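PDB 7BGM: phosphoribosyl-AMP cyclohydrolase from Medicago truncatula, which probably catalyses the second and third steps of histidine biosynthesis, hydrolysing phosphoribosyl-ATP to phosphoribosyl-AMP and then opening the adenine ring of that product. Local coordinates for residues Val77-Asp80 and Cys81-Ser85; Tyr106-Val109 and Phe110-Leu113; Glu132-Ile135 and Ser136-Ala140. All coordinates share one frame; numbering follows the deposited sequence.

Interaction 1: Val77-Asp80 and Cys81-Ser85; sequences VFLD and CDRDS. With ZN (zinc ion), chain D; ZN (zinc ion), chain G.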
loop_
_atom_site.group_PDB
_atom_site.type_symbol
_atom_site.label_atom_id
_atom_site.label_comp_id
_atom_site.label_asym_id
_atom_site.label_seq_id
_atom_site.Cartn_x
_atom_site.Cartn_y
_atom_site.Cartn_z
ATOM N N VAL A 77 -4.685 7.868 -12.408
ATOM C CA VAL A 77 -5.812 6.949 -12.595
ATOM C C VAL A 77 -5.307 5.773 -13.413
ATOM O O VAL A 77 -4.649 5.972 -14.454
ATOM C CB VAL A 77 -7.002 7.624 -13.305
ATOM C CG1 VAL A 77 -8.131 6.608 -13.499
ATOM C CG2 VAL A 77 -7.514 8.814 -12.484
ATOM N N PHE A 78 -5.576 4.555 -12.932
ATOM C CA PHE A 78 -5.202 3.333 -13.631
ATOM C C PHE A 78 -6.418 2.444 -13.918
ATOM O O PHE A 78 -7.308 2.285 -13.065
ATOM C CB PHE A 78 -4.175 2.512 -12.825
ATOM C CG PHE A 78 -2.808 3.155 -12.708
ATOM C CD1 PHE A 78 -2.571 4.137 -11.745
ATOM C CD2 PHE A 78 -1.783 2.829 -13.602
ATOM C CE1 PHE A 78 -1.356 4.746 -11.619
ATOM C CE2 PHE A 78 -0.517 3.438 -13.474
ATOM C CZ PHE A 78 -0.324 4.426 -12.506
ATOM N N LEU A 79 -6.413 1.799 -15.092
ATOM C CA LEU A 79 -7.332 0.716 -15.418
ATOM C C LEU A 79 -6.630 -0.627 -15.208
ATOM O O LEU A 79 -5.406 -0.725 -15.389
ATOM C CB LEU A 79 -7.779 0.795 -16.888
ATOM C CG LEU A 79 -8.540 2.027 -17.341
ATOM C CD1 LEU A 79 -8.817 2.036 -18.849
ATOM C CD2 LEU A 79 -9.824 2.074 -16.569
ATOM N N ASP A 80 -7.405 -1.672 -14.878
ATOM C CA ASP A 80 -6.848 -3.028 -14.838
ATOM C C ASP A 80 -6.780 -3.627 -16.251
ATOM O O ASP A 80 -7.162 -3.012 -17.259
ATOM C CB ASP A 80 -7.572 -3.943 -13.824
ATOM C CG ASP A 80 -8.909 -4.498 -14.299
ATOM O OD1 ASP A 80 -9.550 -3.833 -15.117
ATOM O OD2 ASP A 80 -9.320 -5.576 -13.728
ATOM N N CYS A 81 -6.242 -4.841 -16.320
ATOM C CA CYS A 81 -5.904 -5.452 -17.612
ATOM C C CYS A 81 -7.121 -5.590 -18.540
ATOM O O CYS A 81 -7.001 -5.424 -19.765
ATOM C CB CYS A 81 -5.252 -6.814 -17.373
ATOM S SG CYS A 81 -6.332 -7.966 -16.380
ATOM N N ASP A 82 -8.284 -5.912 -17.997
ATOM C CA ASP A 82 -9.478 -6.066 -18.826
ATOM C C ASP A 82 -10.416 -4.856 -18.724
ATOM O O ASP A 82 -11.560 -4.909 -19.219
ATOM C CB ASP A 82 -10.197 -7.398 -18.518
ATOM C CG ASP A 82 -10.532 -7.598 -17.043
ATOM O OD1 ASP A 82 -10.442 -6.633 -16.240
ATOM O OD2 ASP A 82 -10.913 -8.757 -16.684
ATOM N N ARG A 83 -9.930 -3.763 -18.126
ATOM C CA ARG A 83 -10.497 -2.406 -18.216
ATOM C C ARG A 83 -11.871 -2.286 -17.552
ATOM O O ARG A 83 -12.666 -1.427 -17.931
ATOM C CB ARG A 83 -10.551 -1.942 -19.682
ATOM C CG ARG A 83 -9.255 -2.213 -20.438
ATOM C CD ARG A 83 -9.289 -1.708 -21.851
ATOM N NE ARG A 83 -9.111 -0.270 -22.018
ATOM C CZ ARG A 83 -7.924 0.338 -22.080
ATOM N NH1 ARG A 83 -6.787 -0.340 -21.940
ATOM N NH2 ARG A 83 -7.866 1.631 -22.293
ATOM N N ASP A 84 -12.178 -3.109 -16.558
ATOM C CA ASP A 84 -13.431 -2.938 -15.808
ATOM C C ASP A 84 -13.228 -2.500 -14.358
ATOM O O ASP A 84 -14.187 -2.495 -13.579
ATOM C CB ASP A 84 -14.273 -4.226 -15.838
ATOM C CG ASP A 84 -13.536 -5.428 -15.247
ATOM O OD1 ASP A 84 -12.431 -5.248 -14.638
ATOM O OD2 ASP A 84 -14.050 -6.549 -15.412
ATOM N N SER A 85 -12.001 -2.139 -13.978
ATOM C CA SER A 85 -11.631 -1.774 -12.621
ATOM C C SER A 85 -10.670 -0.593 -12.695
ATOM O O SER A 85 -9.779 -0.570 -13.549
ATOM C CB SER A 85 -10.975 -2.968 -11.929
ATOM O OG SER A 85 -10.701 -2.648 -10.585
HETATM ZN ZN ZN D . -10.934 -6.399 -14.303
HETATM ZN ZN ZN G . -4.880 -8.956 -14.916
HETATM O O HOH W 1 -11.346 -8.374 -14.240
HETATM O O HOH W 2 -11.677 -6.451 -12.310
#
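Asp-80, Asp-82 and Asp-84 grip one zinc ion from a tight connection between strands 76-80 and 85-92 of the cyclohydrolase domain. A type I beta turn runs from Asp-80 to Arg-83. Three alternate residues, the last just past the turn, each give one oxygen to the metal. Asp-80 OD2 lies 1.9 Å from the zinc, with OD1 of Asp-82 and OD1 of Asp-84 beside it, and two waters complete five ligands. The carboxylates of Asp-80 and Asp-82 are turned 65° apart. All three aspartates hold CG between the backbone N and the carbonyl carbon (chi1 78° in Asp-80), which swings the acids back to a common centre. Their oxygens come as close as 2.9 Å (Asp-80 OD2 to Asp-82 OD1), probably because the metal offsets their charge. Water 1 also donates to Asp-82 OD2 at 2.5 Å.

Cys-81 serves a second zinc. Its SG binds that ion together with Cys-97 and Cys-104 of the second subunit, so this site spans the dimer interface, consistent with the three-cysteine zinc site of other phosphoribosyl-AMP cyclohydrolases.

Backbone bonds set the loop. Arg-83 N donates to Asp-80 O at 3.0 Å, approaching from above the carbonyl plane. Asp-80 N donates to Ser-85 O at 2.9 Å and joins the two strands. Asp-80 OD1, the oxygen that does not bind zinc, takes weak bonds from the N atoms of Asp-84 and Ser-85. One carboxylate thus binds the metal with OD2 and reaches the loop backbone, weakly, with OD1. Arg-83 NH2 bonds Ser-10 OG, and Ser-85 OG bonds Gln-34 and Tyr-105 of the second subunit.

Apolar contact is slight. Leu-79 CD1 sits over one face of the Arg-83 guanidinium, near its rim and 3.6 Å from NH2.

Interaction 2: Tyr106-Val109 and Phe110-Leu113; sequences YTPV and FDLL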
loop_
_atom_site.group_PDB
_atom_site.type_symbol
_atom_site.label_atom_id
_atom_site.label_comp_id
_atom_site.label_asym_id
_atom_site.label_seq_id
_atom_site.Cartn_x
_atom_site.Cartn_y
_atom_site.Cartn_z
ATOM N N TYR A 106 -11.851 -1.661 8.279
ATOM C CA TYR A 106 -11.454 -1.848 9.667
ATOM C C TYR A 106 -12.188 -3.028 10.314
ATOM O O TYR A 106 -12.221 -3.131 11.555
ATOM C CB TYR A 106 -11.725 -0.550 10.446
ATOM C CG TYR A 106 -13.106 -0.033 10.242
ATOM C CD1 TYR A 106 -14.170 -0.577 10.968
ATOM C CD2 TYR A 106 -13.357 1.030 9.373
ATOM C CE1 TYR A 106 -15.446 -0.109 10.806
ATOM C CE2 TYR A 106 -14.653 1.513 9.187
ATOM C CZ TYR A 106 -15.696 0.937 9.917
ATOM O OH TYR A 106 -17.001 1.363 9.774
ATOM N N THR A 107 -12.803 -3.911 9.520
ATOM C CA THR A 107 -13.584 -5.020 10.059
ATOM C C THR A 107 -12.869 -6.326 9.718
ATOM O O THR A 107 -13.029 -6.867 8.611
ATOM C CB THR A 107 -14.998 -4.970 9.480
ATOM O OG1 THR A 107 -15.611 -3.695 9.845
ATOM C CG2 THR A 107 -15.874 -6.135 10.008
ATOM N N PRO A 108 -12.024 -6.846 10.610
ATOM C CA PRO A 108 -11.240 -8.051 10.278
ATOM C C PRO A 108 -12.082 -9.288 10.518
ATOM O O PRO A 108 -12.673 -9.448 11.581
ATOM C CB PRO A 108 -10.044 -7.981 11.233
ATOM C CG PRO A 108 -10.587 -7.217 12.451
ATOM C CD PRO A 108 -11.734 -6.339 11.965
ATOM N N VAL A 109 -12.132 -10.155 9.512
ATOM C CA VAL A 109 -12.988 -11.329 9.556
ATOM C C VAL A 109 -12.388 -12.417 10.433
ATOM O O VAL A 109 -13.105 -13.086 11.190
ATOM C CB VAL A 109 -13.218 -11.820 8.124
ATOM C CG1 VAL A 109 -13.473 -13.313 8.134
ATOM C CG2 VAL A 109 -14.330 -11.005 7.466
ATOM N N PHE A 110 -11.073 -12.620 10.349
ATOM C CA PHE A 110 -10.459 -13.732 11.070
ATOM C C PHE A 110 -10.632 -13.612 12.582
ATOM O O PHE A 110 -10.537 -14.624 13.286
ATOM C CB PHE A 110 -8.978 -13.833 10.706
ATOM C CG PHE A 110 -8.729 -14.353 9.314
ATOM C CD1 PHE A 110 -9.781 -14.684 8.485
ATOM C CD2 PHE A 110 -7.436 -14.529 8.846
ATOM C CE1 PHE A 110 -9.551 -15.172 7.202
ATOM C CE2 PHE A 110 -7.199 -15.020 7.580
ATOM C CZ PHE A 110 -8.254 -15.342 6.753
ATOM N N ASP A 111 -10.906 -12.404 13.088
ATOM C CA ASP A 111 -11.087 -12.207 14.524
ATOM C C ASP A 111 -12.312 -12.950 15.045
ATOM O O ASP A 111 -12.276 -13.530 16.139
ATOM C CB ASP A 111 -11.204 -10.715 14.840
ATOM C CG ASP A 111 -9.850 -10.038 14.998
ATOM O OD1 ASP A 111 -8.814 -10.734 14.906
ATOM O OD2 ASP A 111 -9.827 -8.806 15.225
ATOM N N LEU A 112 -13.406 -12.944 14.278
ATOM C CA LEU A 112 -14.654 -13.552 14.731
ATOM C C LEU A 112 -14.546 -15.063 14.953
ATOM O O LEU A 112 -15.475 -15.655 15.518
ATOM C CB LEU A 112 -15.781 -13.231 13.731
ATOM C CG LEU A 112 -16.453 -11.846 13.815
ATOM C CD1 LEU A 112 -17.484 -11.656 12.701
ATOM C CD2 LEU A 112 -17.102 -11.610 15.185
ATOM N N LEU A 113 -13.445 -15.699 14.545
ATOM C CA LEU A 113 -13.255 -17.132 14.735
ATOM C C LEU A 113 -12.428 -17.476 15.982
ATOM O O LEU A 113 -12.149 -18.656 16.220
ATOM C CB LEU A 113 -12.608 -17.746 13.488
ATOM C CG LEU A 113 -13.005 -17.216 12.098
ATOM C CD1 LEU A 113 -12.319 -18.035 10.994
ATOM C CD2 LEU A 113 -14.521 -17.178 11.885
#
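Pro-108 sets the CG corner of its ring against the carboxylate of Asp-111, three residues on. The touching atoms are Pro-108 CG and Asp-111 OD2, 3.3 Å apart. The two side chains meet at a slant, with the proline CB farther from the same oxygen. Asp-111 is poorly ordered, so this contact is probably loose. Its other oxygen, OD1, forms a long, weak ion pair with Lys-114.

Val-109 meets its neighbour Phe-110. Val-109 CG1 lies 4.0 Å from Phe-110 CD1 and comes at the ring obliquely. With chi1 at 152°, the valine turns CG1 beside its own carbonyl carbon, and this places the methyl beside the next residue. The same methyl lies 3.3 Å from Phe-110 N. That N-H is buried by the contact and has no partner in the model.

The chain changes shape here. Strand 105-108 ends, and residues 110-112 take helical backbone angles without forming a regular helix. A turn is closed by Leu-112 N, which donates to Val-109 O at 3.1 Å. The N-H...O angle is 140°, and the donor stands above the carbonyl plane. A second, weak bond of the same spacing runs from Leu-113 N to Phe-110 O at 3.3 Å. Leu-112 CB rests 3.7 Å from Val-109 O.

The segment belongs to the dimer interface. Thr-107 and Pro-108 pair antiparallel with a strand of the second subunit, so the sheet continues into that chain. Pro-108 packs on Phe-78, Val-109 on Leu-7 and Phe-110 on His-75, all three partners being residues of the second subunit.

Interaction 3: Glu132-Ile135 and Ser136-Ala140; sequences ESTI and SQRKA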
loop_
_atom_site.group_PDB
_atom_site.type_symbol
_atom_site.label_atom_id
_atom_site.label_comp_id
_atom_site.label_asym_id
_atom_site.label_seq_id
_atom_site.Cartn_x
_atom_site.Cartn_y
_atom_site.Cartn_z
ATOM N N GLU A 132 4.504 0.221 12.411
ATOM C CA GLU A 132 4.273 1.545 12.972
ATOM C C GLU A 132 3.196 1.497 14.048
ATOM O O GLU A 132 3.348 2.088 15.126
ATOM C CB GLU A 132 3.884 2.517 11.861
ATOM C CG GLU A 132 3.562 3.918 12.330
ATOM C CD GLU A 132 3.325 4.864 11.169
ATOM O OE1 GLU A 132 2.406 4.583 10.378
ATOM O OE2 GLU A 132 4.086 5.860 11.030
ATOM N N SER A 133 2.113 0.762 13.790
ATOM C CA SER A 133 1.035 0.684 14.770
ATOM C C SER A 133 1.482 -0.013 16.053
ATOM O O SER A 133 1.155 0.432 17.166
ATOM C CB SER A 133 -0.154 -0.026 14.126
ATOM O OG SER A 133 -1.233 -0.171 15.018
ATOM N N THR A 134 2.233 -1.105 15.923
ATOM C CA THR A 134 2.736 -1.813 17.097
ATOM C C THR A 134 3.592 -0.903 17.970
ATOM O O THR A 134 3.433 -0.875 19.194
ATOM C CB THR A 134 3.533 -3.037 16.645
ATOM O OG1 THR A 134 2.628 -3.989 16.074
ATOM C CG2 THR A 134 4.268 -3.682 17.809
ATOM N N ILE A 135 4.491 -0.136 17.352
ATOM C CA ILE A 135 5.348 0.763 18.122
ATOM C C ILE A 135 4.517 1.809 18.859
ATOM O O ILE A 135 4.771 2.118 20.031
ATOM C CB ILE A 135 6.382 1.413 17.188
ATOM C CG1 ILE A 135 7.354 0.352 16.679
ATOM C CG2 ILE A 135 7.092 2.558 17.897
ATOM C CD1 ILE A 135 8.209 0.844 15.504
ATOM N N SER A 136 3.528 2.382 18.172
ATOM C CA SER A 136 2.653 3.380 18.776
ATOM C C SER A 136 1.918 2.799 19.981
ATOM O O SER A 136 1.843 3.432 21.050
ATOM C CB SER A 136 1.672 3.896 17.710
ATOM O OG SER A 136 0.775 4.865 18.226
ATOM N N GLN A 137 1.418 1.567 19.848
ATOM C CA GLN A 137 0.773 0.913 20.980
ATOM C C GLN A 137 1.734 0.729 22.147
ATOM O O GLN A 137 1.342 0.911 23.302
ATOM C CB GLN A 137 0.205 -0.431 20.551
ATOM C CG GLN A 137 -0.829 -0.322 19.474
ATOM C CD GLN A 137 -1.290 -1.684 19.012
ATOM O OE1 GLN A 137 -1.596 -2.550 19.827
ATOM N NE2 GLN A 137 -1.330 -1.886 17.702
ATOM N N ARG A 138 2.990 0.357 21.872
ATOM C CA ARG A 138 3.972 0.243 22.954
ATOM C C ARG A 138 4.218 1.593 23.618
ATOM O O ARG A 138 4.371 1.677 24.846
ATOM C CB ARG A 138 5.291 -0.326 22.429
ATOM C CG ARG A 138 5.161 -1.651 21.716
ATOM C CD ARG A 138 5.222 -2.838 22.661
ATOM N NE ARG A 138 4.828 -4.073 21.979
ATOM C CZ ARG A 138 5.569 -4.727 21.078
ATOM N NH1 ARG A 138 6.770 -4.278 20.728
ATOM N NH2 ARG A 138 5.104 -5.838 20.518
ATOM N N LYS A 139 4.278 2.662 22.817
ATOM C CA LYS A 139 4.510 3.997 23.363
ATOM C C LYS A 139 3.374 4.412 24.290
ATOM O O LYS A 139 3.596 5.070 25.314
ATOM C CB LYS A 139 4.676 4.998 22.213
ATOM C CG LYS A 139 5.055 6.426 22.626
ATOM C CD LYS A 139 5.306 7.299 21.402
ATOM C CE LYS A 139 5.610 8.741 21.782
ATOM N NZ LYS A 139 4.441 9.343 22.490
ATOM N N ALA A 140 2.150 4.012 23.956
ATOM C CA ALA A 140 0.993 4.460 24.712
ATOM C C ALA A 140 0.852 3.728 26.038
ATOM O O ALA A 140 0.254 4.268 26.977
ATOM C CB ALA A 140 -0.274 4.282 23.871
#
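The guanidinium of Arg-138 has Thr-134 CG2 over one face, 3.5 Å above the plane and offset toward the rim. The methyl is nearest NH2, at 3.6 Å. The two side chains lie side by side and point the same way, one turn apart on helix 127-140. Arg-138 bends at chi2 (-87°), which carries its flat end back alongside the threonine. Thr-134 OG1 bonds Ala-130 O one turn earlier.

The amide of Gln-137 meets Ser-133 in its own plane. NE2 donates to Ser-133 OG at 3.2 Å, with an N-H...O angle of 149°. Gln-137 CG also packs 3.1 Å from Ser-133 O.

Beneath these pairs runs regular alpha-helical bonding. Gln-137 N donates to Ser-133 O, Arg-138 N to Thr-134 O and Lys-139 N to Ile-135 O. Ile-135 turns inward and packs on Met-198 and Ala-202 of helix 183-204.

Arg-138, Ser-150 and Thr-152 can bind AMP, although none is bound to this chain here. The Arg-138 side chain touches the other two. An alanine here removes the guanidinium, which would probably leave the Thr-134 methyl without its flat partner and the nucleotide site short of a positive charge. Thr-134 probably helps to hold the guanidinium by packing on its face. That contact is apolar, so it is consistent with the N-H groups serving the nucleotide site.

Overall arrangement
The three interactions follow one another along the chain. Interaction 1 takes in the end of strand 76-80 and the turn leading to strand 85-92 of the mixed sheet. Interaction 2 covers the end of strand 105-108 and the turn after it. Their centres are about 29 Å apart within one chain. Both touch the second subunit, where Cys-81 of one chain packs on Tyr-106 of the other. The dimer therefore joins regions separate in the monomer. Interaction 3 lies on helix 127-140, its centre about 21 Å from that of interaction 2 and about 37 Å from that of interaction 1. It belongs to the pyrophosphohydrolase region, interaction 1 to the cyclohydrolase region, consistent with a bifunctional enzyme.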